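Local coordinates for protein thymidylate synthase thyX (Helicobacter pylori, PDB 3N3Y) that binds FAD and dUMP and probably catalyses the reductive methylation of dUMP to dTMP, with methylenetetrahydrofolate as the methyl donor, at residues A[9-14]-A[65-70]; A[46-51]-A[207-212]; A[104-109]-A[135-140]. All coordinates share one frame; numbering follows the deposited sequence.

Contact 1 lies nearest the middle of the subunit, its centre about 7 Å from that of the chain, and is a regular backbone-bonded strand pair with one apolar and one largely polar face. Contacts 2 and 3 sit farther out, about 21 and 27 Å from the chain centre, on opposite sides of it and about 48 Å apart between centres; in both, a loop lies on a helix without a backbone ladder. Contact 2 depends on ring and methyl packing, contact 3 on a buried glutamate that captures a backbone N-H. Contacts 1 and 2 also touch, Y65 meeting F210, and helix 41-51 is followed in the chain by strand 64-73.

Contact 1. Residues A[9-14]-A[65-70]; sequences MEVICK and YNFEIK
V11 and C13 face I69 and F67 across an antiparallel strand pair, at the edge of the four-stranded antiparallel sheet of the ThyX fold: strand 10-16 is outermost within the chain and strand 64-73 lies next to it. The backbone ladder is regular. E10 with K70 and I12 with E68 are hydrogen-bonded pairs, each joined by two N-H...O bonds; the shortest of these runs from E68 N to I12 O at 2.7 Å. K14 N, donating to N66 O, extends the ladder.

The tightly packed side is the apolar face. V11 lays CG1 against F67 CD1 (3.8 Å), the two side chains crossing at a slant, while C13 brings CB to F67 CE1 at 3.9 Å. This face is closed by helix 189-201, on which M9 and V11 rest, and by L202, which touches Y65 and F67. The side chain of C13 is about 6 Å from a bound dUMP, which places this end of strand 10-16 near a nucleotide.

The face carrying E10, I12, E68 and K70 is looser and more open to solvent. E10 OE1 comes within 3.3 Å of K70 CE but stays 4.0 Å from NZ, an attraction of opposite charges that falls short of a salt bridge. E68 sends OE2 to H165 on the next strand, and its CB supports the K14 chain at CD (3.8 Å); K14 NZ itself bonds to Q24 of the second subunit. Back on the closed side, C13 holds SG anti to the backbone N (chi1 -178°). The C13 sulfur, SG, stands 4.8 Å from the F67 ring centroid in an oblique sulfur-aromatic contact, 29° off the ring normal.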
# COMPACT_ATOMS: atom_id res chain seq x y z
N MET A 9 -10.40 26.95 4.00
CA MET A 9 -11.10 25.74 3.54
C MET A 9 -11.77 25.03 4.73
O MET A 9 -11.24 25.04 5.84
CB MET A 9 -10.19 24.80 2.72
CG MET A 9 -9.50 23.68 3.48
SD MET A 9 -7.93 24.14 4.27
CE MET A 9 -6.86 24.40 2.86
N GLU A 10 -12.95 24.45 4.50
CA GLU A 10 -13.74 23.82 5.56
C GLU A 10 -13.49 22.30 5.69
O GLU A 10 -13.73 21.54 4.75
CB GLU A 10 -15.23 24.10 5.35
CG GLU A 10 -15.59 25.61 5.38
CD GLU A 10 -16.92 25.96 4.71
OE1 GLU A 10 -17.64 25.05 4.25
OE2 GLU A 10 -17.24 27.17 4.64
N VAL A 11 -13.01 21.88 6.86
CA VAL A 11 -12.80 20.46 7.15
C VAL A 11 -13.67 19.95 8.29
O VAL A 11 -13.60 20.46 9.41
CB VAL A 11 -11.35 20.18 7.55
CG1 VAL A 11 -11.17 18.70 7.79
CG2 VAL A 11 -10.41 20.66 6.49
N ILE A 12 -14.48 18.93 8.01
CA ILE A 12 -15.29 18.25 9.02
C ILE A 12 -14.80 16.82 9.23
O ILE A 12 -14.57 16.09 8.26
CB ILE A 12 -16.78 18.11 8.57
CG1 ILE A 12 -17.36 19.45 8.11
CG2 ILE A 12 -17.61 17.53 9.71
CD1 ILE A 12 -17.41 20.48 9.19
N CYS A 13 -14.63 16.42 10.48
CA CYS A 13 -14.44 15.01 10.78
C CYS A 13 -15.81 14.37 11.01
O CYS A 13 -16.46 14.66 12.01
CB CYS A 13 -13.55 14.80 11.99
SG CYS A 13 -13.24 13.04 12.35
N LYS A 14 -16.23 13.51 10.09
CA LYS A 14 -17.58 12.97 10.11
C LYS A 14 -17.68 11.66 10.91
O LYS A 14 -18.74 11.29 11.41
CB LYS A 14 -18.07 12.74 8.67
CG LYS A 14 -17.75 13.89 7.75
CD LYS A 14 -18.56 13.80 6.48
CE LYS A 14 -18.25 12.52 5.72
NZ LYS A 14 -18.86 12.57 4.35
N TYR A 65 -10.04 7.82 10.33
CA TYR A 65 -10.80 9.08 10.33
C TYR A 65 -11.43 9.38 8.98
O TYR A 65 -10.74 9.38 7.96
CB TYR A 65 -9.90 10.23 10.70
CG TYR A 65 -9.22 10.02 12.03
CD1 TYR A 65 -9.87 10.33 13.22
CD2 TYR A 65 -7.94 9.50 12.09
CE1 TYR A 65 -9.25 10.15 14.44
CE2 TYR A 65 -7.31 9.31 13.30
CZ TYR A 65 -7.97 9.63 14.48
OH TYR A 65 -7.33 9.43 15.67
N ASN A 66 -12.74 9.61 8.97
CA ASN A 66 -13.45 10.06 7.79
C ASN A 66 -13.70 11.57 7.79
O ASN A 66 -14.50 12.07 8.58
CB ASN A 66 -14.79 9.34 7.67
CG ASN A 66 -14.66 7.85 7.88
OD1 ASN A 66 -14.89 7.35 8.98
ND2 ASN A 66 -14.29 7.13 6.83
N PHE A 67 -13.04 12.28 6.89
CA PHE A 67 -13.18 13.73 6.78
C PHE A 67 -13.97 14.17 5.58
O PHE A 67 -14.15 13.44 4.61
CB PHE A 67 -11.82 14.40 6.67
CG PHE A 67 -10.93 14.20 7.84
CD1 PHE A 67 -11.00 15.04 8.94
CD2 PHE A 67 -9.97 13.19 7.83
CE1 PHE A 67 -10.16 14.87 10.01
CE2 PHE A 67 -9.11 13.02 8.91
CZ PHE A 67 -9.21 13.86 10.00
N GLU A 68 -14.42 15.42 5.64
CA GLU A 68 -14.96 16.10 4.48
C GLU A 68 -14.13 17.36 4.30
O GLU A 68 -13.87 18.08 5.26
CB GLU A 68 -16.43 16.42 4.69
CG GLU A 68 -17.18 16.76 3.42
CD GLU A 68 -18.43 17.61 3.70
OE1 GLU A 68 -19.17 17.31 4.67
OE2 GLU A 68 -18.67 18.59 2.95
N ILE A 69 -13.69 17.62 3.07
CA ILE A 69 -12.89 18.82 2.78
C ILE A 69 -13.55 19.63 1.67
O ILE A 69 -13.79 19.11 0.58
CB ILE A 69 -11.45 18.46 2.36
CG1 ILE A 69 -10.80 17.55 3.41
CG2 ILE A 69 -10.62 19.73 2.09
CD1 ILE A 69 -9.51 16.85 2.96
N LYS A 70 -13.87 20.89 1.97
CA LYS A 70 -14.49 21.78 0.99
C LYS A 70 -13.61 23.00 0.74
O LYS A 70 -13.04 23.56 1.66
CB LYS A 70 -15.89 22.24 1.43
CG LYS A 70 -16.75 21.14 2.02
CD LYS A 70 -18.25 21.35 1.72
CE LYS A 70 -18.77 22.66 2.31
NZ LYS A 70 -20.23 22.89 2.06

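Contact 2. Residues A[46-51]-A[207-212]; sequences LIHRVG and QYLFED
H48 and Y208 slide past each other in opposite directions, their rings tilted by only 26° yet so far offset, with centroids 5.9 Å apart, that they barely overlap. Between the two side chains the nearest approach is H48 CB to Y208 CE2, 3.8 Å. H48 CG is anti to the backbone N (chi1 -176°); Y208 O and D212 OD2 both lie near the plane of its ring. D212 crosses the imidazole at about a right angle, its carboxylate turned 82° from the ring plane, and D212 OD1 forms a salt bridge with K215 NZ.

This is where the C-terminal loop, downstream of helix 189-201, folds back onto helix 41-51. Y208 CG occupies the crowded position between its backbone N and carbonyl carbon, and the ring reaches across to the helix: its OH bonds to K44 O and lies 4.1 Å from I47 CB, the two side chains crossing at about a right angle. L209 CD2 sits over a face of the Y208 ring, toward the rim, and at the same time meets I47 CG2 at 3.7 Å. I47 also touches A22 and S23 of helix 20-30.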
# COMPACT_ATOMS: atom_id res chain seq x y z
N LEU A 46 -1.12 4.81 27.14
CA LEU A 46 -0.49 3.69 26.44
C LEU A 46 -0.46 3.87 24.92
O LEU A 46 0.55 3.57 24.27
CB LEU A 46 -1.19 2.37 26.81
CG LEU A 46 -0.76 1.12 26.03
CD1 LEU A 46 0.61 0.62 26.48
CD2 LEU A 46 -1.80 0.03 26.18
N ILE A 47 -1.56 4.36 24.36
CA ILE A 47 -1.64 4.57 22.92
C ILE A 47 -0.55 5.53 22.48
O ILE A 47 0.12 5.32 21.47
CB ILE A 47 -3.02 5.12 22.52
CG1 ILE A 47 -4.12 4.14 22.93
CG2 ILE A 47 -3.06 5.40 21.02
CD1 ILE A 47 -5.52 4.64 22.69
N HIS A 48 -0.36 6.58 23.27
CA HIS A 48 0.60 7.61 22.94
C HIS A 48 2.04 7.12 23.03
O HIS A 48 2.85 7.38 22.14
CB HIS A 48 0.40 8.82 23.86
CG HIS A 48 1.29 9.97 23.54
ND1 HIS A 48 0.95 10.94 22.61
CD2 HIS A 48 2.51 10.31 24.01
CE1 HIS A 48 1.93 11.83 22.53
NE2 HIS A 48 2.88 11.47 23.37
N ARG A 49 2.37 6.41 24.11
CA ARG A 49 3.75 5.99 24.33
C ARG A 49 4.21 4.90 23.36
O ARG A 49 5.30 4.99 22.79
CB ARG A 49 3.97 5.56 25.78
CG ARG A 49 5.34 4.91 26.00
CD ARG A 49 5.60 4.61 27.48
NE ARG A 49 4.38 4.25 28.18
CZ ARG A 49 3.88 3.02 28.26
NH1 ARG A 49 4.51 2.00 27.66
NH2 ARG A 49 2.75 2.81 28.93
N VAL A 50 3.39 3.87 23.18
CA VAL A 50 3.71 2.77 22.26
C VAL A 50 3.53 3.19 20.79
O VAL A 50 4.37 2.89 19.94
CB VAL A 50 2.85 1.49 22.55
CG1 VAL A 50 3.20 0.38 21.57
CG2 VAL A 50 3.07 1.00 23.98
N GLY A 51 2.43 3.88 20.50
CA GLY A 51 2.19 4.39 19.16
C GLY A 51 3.35 5.18 18.58
O GLY A 51 3.47 5.31 17.37
N GLN A 207 -6.78 14.41 19.90
CA GLN A 207 -5.79 15.37 19.42
C GLN A 207 -4.40 15.24 20.04
O GLN A 207 -3.42 15.68 19.45
CB GLN A 207 -6.31 16.81 19.50
CG GLN A 207 -7.20 17.20 18.33
CD GLN A 207 -7.64 18.64 18.40
OE1 GLN A 207 -7.08 19.43 19.18
NE2 GLN A 207 -8.63 19.01 17.60
N TYR A 208 -4.29 14.60 21.20
CA TYR A 208 -2.98 14.47 21.85
C TYR A 208 -2.03 13.54 21.10
O TYR A 208 -0.81 13.62 21.28
CB TYR A 208 -3.13 13.99 23.29
CG TYR A 208 -3.57 12.55 23.40
CD1 TYR A 208 -4.86 12.18 23.06
CD2 TYR A 208 -2.69 11.57 23.87
CE1 TYR A 208 -5.27 10.87 23.17
CE2 TYR A 208 -3.09 10.26 23.99
CZ TYR A 208 -4.39 9.91 23.63
OH TYR A 208 -4.82 8.62 23.73
N LEU A 209 -2.57 12.66 20.27
CA LEU A 209 -1.74 11.72 19.52
C LEU A 209 -0.99 12.43 18.41
O LEU A 209 0.06 11.98 17.97
CB LEU A 209 -2.59 10.59 18.92
CG LEU A 209 -3.38 9.77 19.91
CD1 LEU A 209 -4.29 8.81 19.17
CD2 LEU A 209 -2.45 9.02 20.85
N PHE A 210 -1.55 13.55 17.97
CA PHE A 210 -1.06 14.25 16.79
C PHE A 210 -0.43 15.58 17.13
O PHE A 210 0.28 16.15 16.31
CB PHE A 210 -2.20 14.46 15.80
CG PHE A 210 -2.89 13.20 15.40
CD1 PHE A 210 -2.35 12.38 14.42
CD2 PHE A 210 -4.07 12.81 16.01
CE1 PHE A 210 -2.97 11.19 14.05
CE2 PHE A 210 -4.72 11.63 15.65
CZ PHE A 210 -4.15 10.81 14.66
N GLU A 211 -0.69 16.07 18.34
CA GLU A 211 -0.32 17.43 18.71
C GLU A 211 1.11 17.82 18.30
O GLU A 211 1.36 18.95 17.86
CB GLU A 211 -0.52 17.66 20.22
CG GLU A 211 0.21 16.65 21.09
CD GLU A 211 -0.22 16.71 22.56
OE1 GLU A 211 -0.28 15.63 23.21
OE2 GLU A 211 -0.49 17.84 23.05
N ASP A 212 2.03 16.86 18.41
CA ASP A 212 3.46 17.14 18.23
C ASP A 212 3.97 16.99 16.78
O ASP A 212 5.10 17.39 16.48
CB ASP A 212 4.28 16.27 19.19
CG ASP A 212 3.78 16.36 20.63
OD1 ASP A 212 3.53 17.49 21.12
OD2 ASP A 212 3.61 15.30 21.27

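Contact 3. Residues A[104-109]-A[135-140]; sequences ESFLPL and LALENL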
# COMPACT_ATOMS: atom_id res chain seq x y z
N GLU A 104 -23.42 34.26 -14.10
CA GLU A 104 -23.17 35.50 -14.85
C GLU A 104 -21.69 35.78 -14.97
O GLU A 104 -20.90 35.33 -14.14
CB GLU A 104 -23.84 36.72 -14.18
CG GLU A 104 -25.30 36.55 -13.84
CD GLU A 104 -26.08 35.88 -14.96
OE1 GLU A 104 -25.89 36.26 -16.14
OE2 GLU A 104 -26.88 34.96 -14.65
N SER A 105 -21.32 36.55 -16.00
CA SER A 105 -19.93 36.93 -16.24
C SER A 105 -19.26 37.48 -14.99
O SER A 105 -19.92 38.10 -14.16
CB SER A 105 -19.84 37.96 -17.37
OG SER A 105 -18.53 38.48 -17.45
N PHE A 106 -17.96 37.25 -14.86
CA PHE A 106 -17.19 37.82 -13.75
C PHE A 106 -16.43 39.08 -14.17
O PHE A 106 -15.69 39.67 -13.37
CB PHE A 106 -16.22 36.77 -13.19
CG PHE A 106 -16.90 35.52 -12.68
CD1 PHE A 106 -17.48 35.50 -11.42
CD2 PHE A 106 -16.95 34.37 -13.46
CE1 PHE A 106 -18.11 34.35 -10.95
CE2 PHE A 106 -17.58 33.23 -12.99
CZ PHE A 106 -18.16 33.23 -11.73
N LEU A 107 -16.59 39.49 -15.43
CA LEU A 107 -16.02 40.74 -15.93
C LEU A 107 -17.11 41.82 -15.99
O LEU A 107 -18.26 41.52 -16.30
CB LEU A 107 -15.41 40.54 -17.32
CG LEU A 107 -14.35 39.44 -17.41
CD1 LEU A 107 -13.82 39.30 -18.85
CD2 LEU A 107 -13.22 39.70 -16.43
N PRO A 108 -16.74 43.07 -15.69
CA PRO A 108 -15.37 43.46 -15.41
C PRO A 108 -14.97 43.11 -13.99
O PRO A 108 -15.83 42.94 -13.13
CB PRO A 108 -15.41 44.98 -15.58
CG PRO A 108 -16.78 45.34 -15.12
CD PRO A 108 -17.68 44.20 -15.53
N LEU A 109 -13.67 43.00 -13.76
CA LEU A 109 -13.17 42.79 -12.42
C LEU A 109 -13.59 43.98 -11.59
O LEU A 109 -13.50 45.12 -12.03
CB LEU A 109 -11.64 42.70 -12.43
CG LEU A 109 -11.05 41.57 -13.28
CD1 LEU A 109 -9.55 41.43 -13.05
CD2 LEU A 109 -11.76 40.25 -12.99
N LEU A 135 -9.69 35.84 -14.50
CA LEU A 135 -9.64 35.89 -15.95
C LEU A 135 -9.78 34.49 -16.54
O LEU A 135 -10.55 34.27 -17.47
CB LEU A 135 -8.35 36.57 -16.46
CG LEU A 135 -8.16 38.03 -16.00
CD1 LEU A 135 -7.10 38.77 -16.82
CD2 LEU A 135 -9.48 38.80 -16.01
N ALA A 136 -9.02 33.54 -15.98
CA ALA A 136 -9.04 32.14 -16.43
C ALA A 136 -10.40 31.52 -16.20
O ALA A 136 -10.89 30.76 -17.04
CB ALA A 136 -7.95 31.33 -15.71
N LEU A 137 -11.01 31.84 -15.07
CA LEU A 137 -12.33 31.33 -14.73
C LEU A 137 -13.36 31.85 -15.71
O LEU A 137 -14.24 31.11 -16.15
CB LEU A 137 -12.72 31.70 -13.29
CG LEU A 137 -14.12 31.28 -12.83
CD1 LEU A 137 -14.21 29.77 -12.66
CD2 LEU A 137 -14.52 31.96 -11.55
N GLU A 138 -13.24 33.13 -16.06
CA GLU A 138 -14.13 33.74 -17.04
C GLU A 138 -14.01 33.06 -18.42
O GLU A 138 -15.01 32.69 -19.00
CB GLU A 138 -13.93 35.26 -17.13
CG GLU A 138 -14.83 35.97 -18.15
CD GLU A 138 -16.33 35.87 -17.81
OE1 GLU A 138 -16.69 35.52 -16.66
OE2 GLU A 138 -17.16 36.17 -18.70
N ASN A 139 -12.79 32.89 -18.92
CA ASN A 139 -12.61 32.12 -20.16
C ASN A 139 -13.22 30.72 -20.10
O ASN A 139 -13.83 30.27 -21.07
CB ASN A 139 -11.15 32.06 -20.57
CG ASN A 139 -10.65 33.38 -21.12
OD1 ASN A 139 -9.45 33.70 -21.07
ND2 ASN A 139 -11.56 34.17 -21.62
N LEU A 140 -13.06 30.05 -18.96
CA LEU A 140 -13.63 28.72 -18.74
C LEU A 140 -15.15 28.79 -18.82
O LEU A 140 -15.79 27.95 -19.45
CB LEU A 140 -13.23 28.18 -17.36
CG LEU A 140 -13.63 26.74 -17.00
CD1 LEU A 140 -13.06 25.77 -18.01
CD2 LEU A 140 -13.21 26.36 -15.57
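F106 N donates to E138 OE1 at 2.8 Å, in an almost straight bond (174° at the hydrogen) that meets the carboxylate from above its plane. E138 OE2, the other oxygen, lies 3.0 Å from S105 OG and forms a salt bridge with R141, three residues on. The carboxylate of this buried helix residue is thus held through both oxygens, and the arginine would be expected to stabilise its negative charge. S105 OG also accepts from L107 N at 3.0 Å, closing an ST turn within the loop.

Nearer the helix backbone, E138 CG, anti to its own backbone N (chi1 180°), lies 3.5 Å from L107 CD1. OE1 also lies at the edge of the F106 ring, near its plane, with the ring and carboxylate turned 80° apart. One face of that ring receives L137 CD2 in a CH-pi contact, 3.9 Å from the centroid and offset toward the rim; E104 O stands over the centre of the opposite face. Farther out, L107 and L109 both bring methyls to L135 CD2, the nearest being L107 CD2 at 3.9 Å, each side chain crossing L135 at about a right angle.

The loop between helices 93-96 and 111-117 is in this way laid on helix 127-145. R116 of helix 111-117 bonds to the carbonyls of E104 and S105, A117 of that helix touches F106 and L137, and L135 also packs on N139 of the third subunit.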